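Local coordinates for flagellar biosynthesis protein FlhF (PDB 2PX0) that binds GTP as a signal-recognition-particle-type GTPase that forms a homodimer and is needed for building the bacterial flagellum, at residues 106-111 with 213-218; 99-104 with 241-246; 133-138 with 183-188. All blocks are in the same frame, centred on the assembly; numbering follows the deposited sequence.

Contact 1 (106-111 with 213-218); sequences KYIVLF and SIQSFL
V109 and Y107 offer their backbone carbonyls to the neighbouring parallel strand and receive its two firmer bonds: F217 N lies 2.7 Å from V109 O, and Q215 N lies 3.0 Å from Y107 O. The bonds in the return direction, Y107 N to S213 O and F111 N to F217 O, are both weak. S216 adds a CA-H...O contact to V109 O.

Segments 107-111 and 214-218 run 22° from parallel. They are central strands of the parallel sheet of the P-loop GTPase domain. The first runs straight into the nucleotide-binding loop that starts at G112, and the side chain of L110 is about 8 Å from bound GNP.

Among the aromatic contacts, the Y107 ring has S213 O near its plane at the edge, and its CD2 meets S213 CB at 3.5 Å. K106 CG lies over one face, toward the rim, and K177 makes a cation-pi contact with the same ring. F111 CG sits between backbone N and carbonyl carbon (chi1 40°), set toward the neighbouring strand, and the ring takes F217 O over one face. Its CE2 meets S216 CB obliquely at 3.4 Å, while CD1 touches L218 CD1 at 3.7 Å, the two side chains crossing at about a right angle.

Apolar groups fill both faces. On the side of I108 and L110, the F217 ring is approached obliquely by I108 CG2, 3.9 Å from F217 CE2, and by L110 CD2, which also leans on F217 CB. On the side of Y107 and V109, I214 splits its branches: CG1 goes to Y107 CB and CG2 to V109 CG2, 4.1 Å away.

Polar ends look elsewhere. Q215 gives NE2 to P102 O and takes the backbone N-H groups of H104 and S105 on OE1; S216 OG bonds to P240 O.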
loop_
_atom_site.group_PDB
_atom_site.type_symbol
_atom_site.label_atom_id
_atom_site.label_comp_id
_atom_site.label_asym_id
_atom_site.label_seq_id
_atom_site.Cartn_x
_atom_site.Cartn_y
_atom_site.Cartn_z
ATOM N N LYS A 106 3.895 -20.286 20.923
ATOM C CA LYS A 106 2.646 -19.983 21.590
ATOM C C LYS A 106 2.208 -18.558 21.286
ATOM O O LYS A 106 1.017 -18.239 21.346
ATOM C CB LYS A 106 2.820 -20.177 23.098
ATOM C CG LYS A 106 1.604 -19.817 23.938
ATOM C CD LYS A 106 1.750 -20.329 25.365
ATOM C CE LYS A 106 1.777 -21.866 25.384
ATOM N NZ LYS A 106 1.818 -22.431 26.762
ATOM N N TYR A 107 3.169 -17.703 20.950
ATOM C CA TYR A 107 2.867 -16.310 20.656
ATOM C C TYR A 107 3.214 -15.937 19.221
ATOM O O TYR A 107 4.352 -16.099 18.781
ATOM C CB TYR A 107 3.618 -15.426 21.642
ATOM C CG TYR A 107 3.356 -15.833 23.071
ATOM C CD1 TYR A 107 2.166 -15.481 23.715
ATOM C CD2 TYR A 107 4.272 -16.623 23.765
ATOM C CE1 TYR A 107 1.898 -15.910 25.012
ATOM C CE2 TYR A 107 4.011 -17.059 25.060
ATOM C CZ TYR A 107 2.824 -16.701 25.675
ATOM O OH TYR A 107 2.565 -17.160 26.944
ATOM N N ILE A 108 2.214 -15.441 18.499
ATOM C CA ILE A 108 2.381 -15.043 17.106
ATOM C C ILE A 108 2.217 -13.531 16.973
ATOM O O ILE A 108 1.134 -12.991 17.200
ATOM C CB ILE A 108 1.334 -15.735 16.210
ATOM C CG1 ILE A 108 1.419 -17.255 16.376
ATOM C CG2 ILE A 108 1.536 -15.332 14.764
ATOM C CD1 ILE A 108 2.768 -17.859 16.016
ATOM N N VAL A 109 3.294 -12.852 16.596
ATOM C CA VAL A 109 3.255 -11.403 16.453
ATOM C C VAL A 109 3.369 -10.910 15.006
ATOM O O VAL A 109 4.176 -11.420 14.217
ATOM C CB VAL A 109 4.364 -10.749 17.313
ATOM C CG1 VAL A 109 4.474 -9.256 17.015
ATOM C CG2 VAL A 109 4.059 -10.972 18.786
ATOM N N LEU A 110 2.543 -9.924 14.663
ATOM C CA LEU A 110 2.559 -9.350 13.327
ATOM C C LEU A 110 2.675 -7.834 13.389
ATOM O O LEU A 110 1.825 -7.166 13.976
ATOM C CB LEU A 110 1.286 -9.694 12.564
ATOM C CG LEU A 110 0.811 -11.120 12.303
ATOM C CD1 LEU A 110 0.098 -11.112 10.947
ATOM C CD2 LEU A 110 1.966 -12.105 12.290
ATOM N N PHE A 111 3.733 -7.296 12.795
ATOM C CA PHE A 111 3.927 -5.859 12.765
ATOM C C PHE A 111 4.209 -5.477 11.317
ATOM O O PHE A 111 4.530 -6.336 10.497
ATOM C CB PHE A 111 5.065 -5.434 13.720
ATOM C CG PHE A 111 6.255 -6.358 13.714
ATOM C CD1 PHE A 111 7.179 -6.335 12.671
ATOM C CD2 PHE A 111 6.446 -7.267 14.748
ATOM C CE1 PHE A 111 8.269 -7.199 12.659
ATOM C CE2 PHE A 111 7.550 -8.145 14.738
ATOM C CZ PHE A 111 8.452 -8.104 13.694
ATOM N N SER A 213 9.722 -17.803 23.359
ATOM C CA SER A 213 8.282 -18.019 23.199
ATOM C C SER A 213 7.610 -17.365 21.981
ATOM O O SER A 213 6.600 -17.867 21.493
ATOM C CB SER A 213 7.556 -17.579 24.483
ATOM O OG SER A 213 7.908 -16.250 24.867
ATOM N N ILE A 214 8.168 -16.262 21.491
ATOM C CA ILE A 214 7.590 -15.542 20.358
ATOM C C ILE A 214 8.093 -15.942 18.964
ATOM O O ILE A 214 9.216 -16.414 18.804
ATOM C CB ILE A 214 7.774 -14.018 20.549
ATOM C CG1 ILE A 214 6.876 -13.539 21.688
ATOM C CG2 ILE A 214 7.436 -13.276 19.278
ATOM C CD1 ILE A 214 6.890 -12.027 21.886
ATOM N N GLN A 215 7.237 -15.741 17.961
ATOM C CA GLN A 215 7.535 -16.047 16.556
ATOM C C GLN A 215 6.960 -14.900 15.697
ATOM O O GLN A 215 5.863 -15.024 15.148
ATOM C CB GLN A 215 6.875 -17.383 16.175
ATOM C CG GLN A 215 7.228 -17.925 14.793
ATOM C CD GLN A 215 6.571 -19.268 14.520
ATOM O OE1 GLN A 215 6.656 -20.187 15.337
ATOM N NE2 GLN A 215 5.921 -19.393 13.369
ATOM N N SER A 216 7.709 -13.801 15.582
ATOM C CA SER A 216 7.279 -12.609 14.839
ATOM C C SER A 216 7.258 -12.697 13.313
ATOM O O SER A 216 8.026 -13.447 12.707
ATOM C CB SER A 216 8.132 -11.413 15.254
ATOM O OG SER A 216 9.508 -11.662 14.997
ATOM N N PHE A 217 6.388 -11.888 12.708
ATOM C CA PHE A 217 6.190 -11.866 11.257
ATOM C C PHE A 217 6.074 -10.450 10.701
ATOM O O PHE A 217 5.085 -9.770 10.965
ATOM C CB PHE A 217 4.908 -12.618 10.919
ATOM C CG PHE A 217 4.998 -14.101 11.132
ATOM C CD1 PHE A 217 5.550 -14.920 10.152
ATOM C CD2 PHE A 217 4.539 -14.672 12.317
ATOM C CE1 PHE A 217 5.644 -16.277 10.346
ATOM C CE2 PHE A 217 4.626 -16.024 12.527
ATOM C CZ PHE A 217 5.182 -16.837 11.536
ATOM N N LEU A 218 7.057 -10.022 9.910
ATOM C CA LEU A 218 7.037 -8.679 9.349
ATOM C C LEU A 218 6.081 -8.596 8.160
ATOM O O LEU A 218 6.301 -9.222 7.126
ATOM C CB LEU A 218 8.448 -8.265 8.941
ATOM C CG LEU A 218 8.586 -6.896 8.259
ATOM C CD1 LEU A 218 8.134 -5.768 9.178
ATOM C CD2 LEU A 218 10.025 -6.689 7.869
#

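Contact 2 (99-104 with 241-246); sequences WQEPIH and VNQYIF
The amide of Q243 and the carboxylate of E101 are the flat groups here, their planes 42° apart. Over one face of the amide sits the start of the E101 side chain, with E101 CB 3.3 Å from Q243 NE2 and 3.4 Å from Q243 CD. On the same side, E101 N stands above the amide plane and makes a weak but nearly straight bond to Q243 OE1, at 3.4 Å and 175°. From the other side, tilted out of the plane, N242 O takes a weak bond from Q243 NE2. The amide thus lies between the residue that precedes its strand and the 99-104 loop, with K98 O as its stronger partner.

The bend of Q243 at chi2 (-77°) brings CD back over E101. E101 itself is extended, with CG anti to the backbone N, and its carboxylate crosses N242 at a slant, E101 OE1 3.2 Å from N242 CB.

Segment 99-104 belongs to the loop that leads from helix 81-90 to strand 107-112, so the contact lays this connection across the start of strand 243-247. Around it, strand 214-221 adjoins through Q215, against E101 and N242, and F217, against Q243, while W99 packs on L262 of helix 256-263.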
loop_
_atom_site.group_PDB
_atom_site.type_symbol
_atom_site.label_atom_id
_atom_site.label_comp_id
_atom_site.label_asym_id
_atom_site.label_seq_id
_atom_site.Cartn_x
_atom_site.Cartn_y
_atom_site.Cartn_z
ATOM N N TRP A 99 12.417 -20.601 4.349
ATOM C CA TRP A 99 11.054 -20.258 3.952
ATOM C C TRP A 99 10.052 -21.190 4.652
ATOM O O TRP A 99 10.434 -22.151 5.333
ATOM C CB TRP A 99 10.869 -20.420 2.449
ATOM C CG TRP A 99 11.562 -19.421 1.572
ATOM C CD1 TRP A 99 12.911 -19.168 1.497
ATOM C CD2 TRP A 99 10.951 -18.629 0.541
ATOM N NE1 TRP A 99 13.173 -18.272 0.474
ATOM C CE2 TRP A 99 11.989 -17.923 -0.122
ATOM C CE3 TRP A 99 9.626 -18.443 0.118
ATOM C CZ2 TRP A 99 11.741 -17.063 -1.188
ATOM C CZ3 TRP A 99 9.381 -17.589 -0.942
ATOM C CH2 TRP A 99 10.433 -16.904 -1.581
ATOM N N GLN A 100 8.768 -20.892 4.476
ATOM C CA GLN A 100 7.680 -21.697 5.033
ATOM C C GLN A 100 7.799 -22.232 6.464
ATOM O O GLN A 100 7.454 -23.384 6.748
ATOM C CB GLN A 100 7.385 -22.863 4.087
ATOM C CG GLN A 100 6.758 -22.423 2.796
ATOM C CD GLN A 100 6.565 -23.565 1.830
ATOM O OE1 GLN A 100 7.536 -24.112 1.311
ATOM N NE2 GLN A 100 5.304 -23.935 1.577
ATOM N N GLU A 101 8.273 -21.393 7.369
ATOM C CA GLU A 101 8.373 -21.789 8.760
ATOM C C GLU A 101 6.930 -21.815 9.257
ATOM O O GLU A 101 6.293 -20.778 9.362
ATOM C CB GLU A 101 9.173 -20.734 9.522
ATOM C CG GLU A 101 9.496 -21.057 10.966
ATOM C CD GLU A 101 10.164 -19.885 11.674
ATOM O OE1 GLU A 101 9.443 -18.955 12.111
ATOM O OE2 GLU A 101 11.415 -19.883 11.779
ATOM N N PRO A 102 6.385 -22.999 9.552
ATOM C CA PRO A 102 5.003 -23.089 10.035
ATOM C C PRO A 102 4.814 -22.422 11.388
ATOM O O PRO A 102 5.778 -22.046 12.053
ATOM C CB PRO A 102 4.775 -24.585 10.129
ATOM C CG PRO A 102 6.107 -25.076 10.568
ATOM C CD PRO A 102 7.038 -24.313 9.623
ATOM N N ILE A 103 3.564 -22.281 11.803
ATOM C CA ILE A 103 3.273 -21.677 13.095
ATOM C C ILE A 103 3.453 -22.716 14.207
ATOM O O ILE A 103 2.776 -23.746 14.220
ATOM C CB ILE A 103 1.838 -21.105 13.116
ATOM C CG1 ILE A 103 1.858 -19.694 12.523
ATOM C CG2 ILE A 103 1.279 -21.102 14.533
ATOM C CD1 ILE A 103 0.535 -18.986 12.583
ATOM N N HIS A 104 4.381 -22.439 15.124
ATOM C CA HIS A 104 4.674 -23.333 16.246
ATOM C C HIS A 104 4.519 -22.657 17.603
ATOM O O HIS A 104 3.689 -23.058 18.413
ATOM C CB HIS A 104 6.104 -23.867 16.147
ATOM C CG HIS A 104 6.281 -24.943 15.124
ATOM N ND1 HIS A 104 5.554 -26.115 15.143
ATOM C CD2 HIS A 104 7.118 -25.036 14.063
ATOM C CE1 HIS A 104 5.936 -26.883 14.138
ATOM N NE2 HIS A 104 6.885 -26.251 13.467
ATOM N N VAL A 241 13.198 -10.927 13.319
ATOM C CA VAL A 241 12.063 -11.342 12.506
ATOM C C VAL A 241 12.288 -12.759 11.974
ATOM O O VAL A 241 13.331 -13.052 11.397
ATOM C CB VAL A 241 11.875 -10.374 11.327
ATOM C CG1 VAL A 241 10.758 -10.843 10.435
ATOM C CG2 VAL A 241 11.580 -8.989 11.846
ATOM N N ASN A 242 11.306 -13.633 12.172
ATOM C CA ASN A 242 11.383 -15.022 11.717
ATOM C C ASN A 242 11.107 -15.210 10.216
ATOM O O ASN A 242 11.907 -15.805 9.493
ATOM C CB ASN A 242 10.383 -15.892 12.491
ATOM C CG ASN A 242 10.567 -15.811 13.988
ATOM O OD1 ASN A 242 10.465 -14.734 14.586
ATOM N ND2 ASN A 242 10.830 -16.959 14.610
ATOM N N GLN A 243 9.963 -14.713 9.761
ATOM C CA GLN A 243 9.552 -14.849 8.369
ATOM C C GLN A 243 9.058 -13.526 7.823
ATOM O O GLN A 243 9.265 -12.480 8.422
ATOM C CB GLN A 243 8.413 -15.864 8.253
ATOM C CG GLN A 243 8.758 -17.274 8.667
ATOM C CD GLN A 243 9.557 -17.982 7.611
ATOM O OE1 GLN A 243 9.071 -18.218 6.496
ATOM N NE2 GLN A 243 10.798 -18.326 7.947
ATOM N N TYR A 244 8.370 -13.596 6.692
ATOM C CA TYR A 244 7.822 -12.426 6.020
ATOM C C TYR A 244 6.408 -12.723 5.524
ATOM O O TYR A 244 6.105 -13.840 5.085
ATOM C CB TYR A 244 8.633 -12.105 4.776
ATOM C CG TYR A 244 9.793 -11.165 4.899
ATOM C CD1 TYR A 244 9.657 -9.924 5.509
ATOM C CD2 TYR A 244 10.989 -11.447 4.245
ATOM C CE1 TYR A 244 10.685 -8.979 5.449
ATOM C CE2 TYR A 244 12.013 -10.518 4.181
ATOM C CZ TYR A 244 11.855 -9.288 4.778
ATOM O OH TYR A 244 12.870 -8.379 4.680
ATOM N N ILE A 245 5.550 -11.713 5.555
ATOM C CA ILE A 245 4.203 -11.881 5.034
ATOM C C ILE A 245 3.948 -10.806 3.974
ATOM O O ILE A 245 3.984 -9.596 4.250
ATOM C CB ILE A 245 3.158 -11.818 6.145
ATOM C CG1 ILE A 245 3.413 -12.962 7.126
ATOM C CG2 ILE A 245 1.769 -11.969 5.560
ATOM C CD1 ILE A 245 2.427 -13.047 8.276
ATOM N N PHE A 246 3.740 -11.265 2.745
ATOM C CA PHE A 246 3.487 -10.374 1.636
ATOM C C PHE A 246 2.028 -10.484 1.288
ATOM O O PHE A 246 1.541 -11.546 0.922
ATOM C CB PHE A 246 4.367 -10.746 0.438
ATOM C CG PHE A 246 5.792 -10.289 0.583
ATOM C CD1 PHE A 246 6.127 -8.943 0.428
ATOM C CD2 PHE A 246 6.790 -11.182 0.946
ATOM C CE1 PHE A 246 7.423 -8.502 0.640
ATOM C CE2 PHE A 246 8.086 -10.743 1.158
ATOM C CZ PHE A 246 8.401 -9.402 1.007
#

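Contact 3 (133-138 with 183-188); sequences KHKKIA and YDHVFV
D184 reaches across to K136 with its carboxylate: OD2 accepts the backbone N-H of K136 at 2.7 Å and 163°, met on the anti side and 24° out of the carboxylate plane. K136 O in turn receives weak bonds from D184 N and H185 N. Further on, F187 N bonds to A138 O at 2.9 Å, and A138 N makes a weak bond to H185 O.

Side chains fill in around this backbone. The Y183 ring has K136 O at its edge and brings CD2 to A138 CB (3.8 Å). I137 CG2 meets F187 CD1 obliquely at 3.6 Å, and K135 CD slants onto H185 CE1 at 3.4 Å.

Strand 137-141, one of the two outermost within the chain, and strand 185-189 beside it are the parallel strands of a beta-alpha-beta crossover, with helices 149-157 and 170-179 between them.

K135 NZ is 5.1 Å from D184 OD2 and K136 NZ 5.1 Å from D184 OD1, not in contact, yet near enough that they would probably favour its negative charge. K136 NZ is held by E182 O. F180 meets the Y183 ring edge-to-face and also touches A138 and V186, while helix 118-132 covers I137 and F187, S129 touching both.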
loop_
_atom_site.group_PDB
_atom_site.type_symbol
_atom_site.label_atom_id
_atom_site.label_comp_id
_atom_site.label_asym_id
_atom_site.label_seq_id
_atom_site.Cartn_x
_atom_site.Cartn_y
_atom_site.Cartn_z
ATOM N N LYS A 133 -6.929 -26.708 12.523
ATOM C CA LYS A 133 -5.932 -27.483 13.248
ATOM C C LYS A 133 -6.354 -27.862 14.662
ATOM O O LYS A 133 -5.570 -28.442 15.416
ATOM C CB LYS A 133 -4.604 -26.731 13.277
ATOM C CG LYS A 133 -3.952 -26.624 11.915
ATOM C CD LYS A 133 -2.618 -25.890 12.003
ATOM C CE LYS A 133 -1.935 -25.825 10.641
ATOM N NZ LYS A 133 -2.795 -25.149 9.627
ATOM N N HIS A 134 -7.593 -27.536 15.015
ATOM C CA HIS A 134 -8.139 -27.850 16.334
ATOM C C HIS A 134 -7.239 -27.366 17.466
ATOM O O HIS A 134 -6.636 -28.181 18.161
ATOM C CB HIS A 134 -8.328 -29.362 16.481
ATOM C CG HIS A 134 -8.980 -30.012 15.300
ATOM N ND1 HIS A 134 -10.267 -29.719 14.904
ATOM C CD2 HIS A 134 -8.521 -30.944 14.431
ATOM C CE1 HIS A 134 -10.572 -30.441 13.840
ATOM N NE2 HIS A 134 -9.531 -31.194 13.532
ATOM N N LYS A 135 -7.151 -26.054 17.664
ATOM C CA LYS A 135 -6.304 -25.525 18.729
ATOM C C LYS A 135 -6.957 -24.465 19.600
ATOM O O LYS A 135 -7.915 -23.817 19.197
ATOM C CB LYS A 135 -5.006 -24.963 18.141
ATOM C CG LYS A 135 -4.075 -26.021 17.583
ATOM C CD LYS A 135 -2.778 -25.411 17.099
ATOM C CE LYS A 135 -1.851 -26.485 16.546
ATOM N NZ LYS A 135 -1.499 -27.493 17.586
ATOM N N LYS A 136 -6.432 -24.316 20.812
ATOM C CA LYS A 136 -6.926 -23.321 21.747
ATOM C C LYS A 136 -6.292 -22.008 21.354
ATOM O O LYS A 136 -5.108 -21.778 21.613
ATOM C CB LYS A 136 -6.524 -23.651 23.189
ATOM C CG LYS A 136 -7.455 -24.608 23.916
ATOM C CD LYS A 136 -7.053 -24.747 25.378
ATOM C CE LYS A 136 -5.655 -25.374 25.525
ATOM N NZ LYS A 136 -5.242 -25.518 26.956
ATOM N N ILE A 137 -7.093 -21.148 20.739
ATOM C CA ILE A 137 -6.636 -19.850 20.284
ATOM C C ILE A 137 -6.889 -18.760 21.316
ATOM O O ILE A 137 -7.815 -18.838 22.116
ATOM C CB ILE A 137 -7.359 -19.478 18.981
ATOM C CG1 ILE A 137 -7.201 -20.610 17.972
ATOM C CG2 ILE A 137 -6.795 -18.211 18.405
ATOM C CD1 ILE A 137 -5.761 -21.048 17.768
ATOM N N ALA A 138 -6.046 -17.743 21.287
ATOM C CA ALA A 138 -6.176 -16.604 22.184
ATOM C C ALA A 138 -5.747 -15.373 21.389
ATOM O O ALA A 138 -5.032 -15.493 20.394
ATOM C CB ALA A 138 -5.284 -16.784 23.394
ATOM N N TYR A 183 -2.833 -21.357 26.888
ATOM C CA TYR A 183 -3.299 -21.556 25.518
ATOM C C TYR A 183 -2.203 -22.012 24.557
ATOM O O TYR A 183 -1.022 -21.768 24.789
ATOM C CB TYR A 183 -3.935 -20.265 24.992
ATOM C CG TYR A 183 -5.233 -19.917 25.669
ATOM C CD1 TYR A 183 -5.258 -19.543 27.007
ATOM C CD2 TYR A 183 -6.443 -20.011 24.985
ATOM C CE1 TYR A 183 -6.453 -19.280 27.651
ATOM C CE2 TYR A 183 -7.652 -19.749 25.624
ATOM C CZ TYR A 183 -7.647 -19.388 26.957
ATOM O OH TYR A 183 -8.833 -19.159 27.613
ATOM N N ASP A 184 -2.599 -22.677 23.475
ATOM C CA ASP A 184 -1.622 -23.137 22.502
ATOM C C ASP A 184 -0.962 -21.936 21.851
ATOM O O ASP A 184 0.203 -21.623 22.104
ATOM C CB ASP A 184 -2.284 -23.976 21.410
ATOM C CG ASP A 184 -2.947 -25.218 21.952
ATOM O OD1 ASP A 184 -2.338 -25.901 22.808
ATOM O OD2 ASP A 184 -4.078 -25.518 21.515
ATOM N N HIS A 185 -1.735 -21.261 21.011
ATOM C CA HIS A 185 -1.262 -20.096 20.288
ATOM C C HIS A 185 -1.980 -18.825 20.712
ATOM O O HIS A 185 -3.177 -18.831 21.022
ATOM C CB HIS A 185 -1.457 -20.320 18.793
ATOM C CG HIS A 185 -0.728 -21.515 18.271
ATOM N ND1 HIS A 185 -1.040 -22.113 17.070
ATOM C CD2 HIS A 185 0.305 -22.222 18.785
ATOM C CE1 HIS A 185 -0.233 -23.139 16.867
ATOM N NE2 HIS A 185 0.592 -23.226 17.893
ATOM N N VAL A 186 -1.233 -17.730 20.724
ATOM C CA VAL A 186 -1.781 -16.438 21.089
ATOM C C VAL A 186 -1.419 -15.479 19.957
ATOM O O VAL A 186 -0.246 -15.160 19.737
ATOM C CB VAL A 186 -1.172 -15.939 22.391
ATOM C CG1 VAL A 186 -1.938 -14.733 22.881
ATOM C CG2 VAL A 186 -1.177 -17.047 23.415
ATOM N N PHE A 187 -2.431 -15.031 19.227
ATOM C CA PHE A 187 -2.204 -14.124 18.115
ATOM C C PHE A 187 -2.224 -12.648 18.527
ATOM O O PHE A 187 -3.265 -12.100 18.910
ATOM C CB PHE A 187 -3.228 -14.407 17.012
ATOM C CG PHE A 187 -3.136 -15.802 16.454
ATOM C CD1 PHE A 187 -3.695 -16.882 17.140
ATOM C CD2 PHE A 187 -2.434 -16.053 15.275
ATOM C CE1 PHE A 187 -3.555 -18.198 16.660
ATOM C CE2 PHE A 187 -2.289 -17.368 14.790
ATOM C CZ PHE A 187 -2.850 -18.440 15.487
ATOM N N VAL A 188 -1.046 -12.025 18.461
ATOM C CA VAL A 188 -0.878 -10.618 18.813
ATOM C C VAL A 188 -0.879 -9.711 17.588
ATOM O O VAL A 188 -0.113 -9.923 16.652
ATOM C CB VAL A 188 0.435 -10.388 19.557
ATOM C CG1 VAL A 188 0.529 -8.934 19.979
ATOM C CG2 VAL A 188 0.521 -11.302 20.752
#

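Overall arrangement
The three contacts share one parallel sheet, in the strand order 137-141, 185-189, 107-112, 214-221, 243-247, 271-272. Contact 1 is central, its centre 9 Å from that of contact 2 and 12 Å from that of contact 3; contacts 2 and 3 are 17 Å apart. Along the chain they are concentric: contact 3 joins the innermost pair of segments, contact 1 encloses it, and contact 2 encloses both. I108 ties contact 1 to V188 of contact 3, while L218 bonds to I245 of contact 2. From this sheet of the GTPase domain the nucleotide-binding loop springs. Contact 2 lays the loop leading from helix 81-90 against it, and P102 O takes a bond from Q215 NE2.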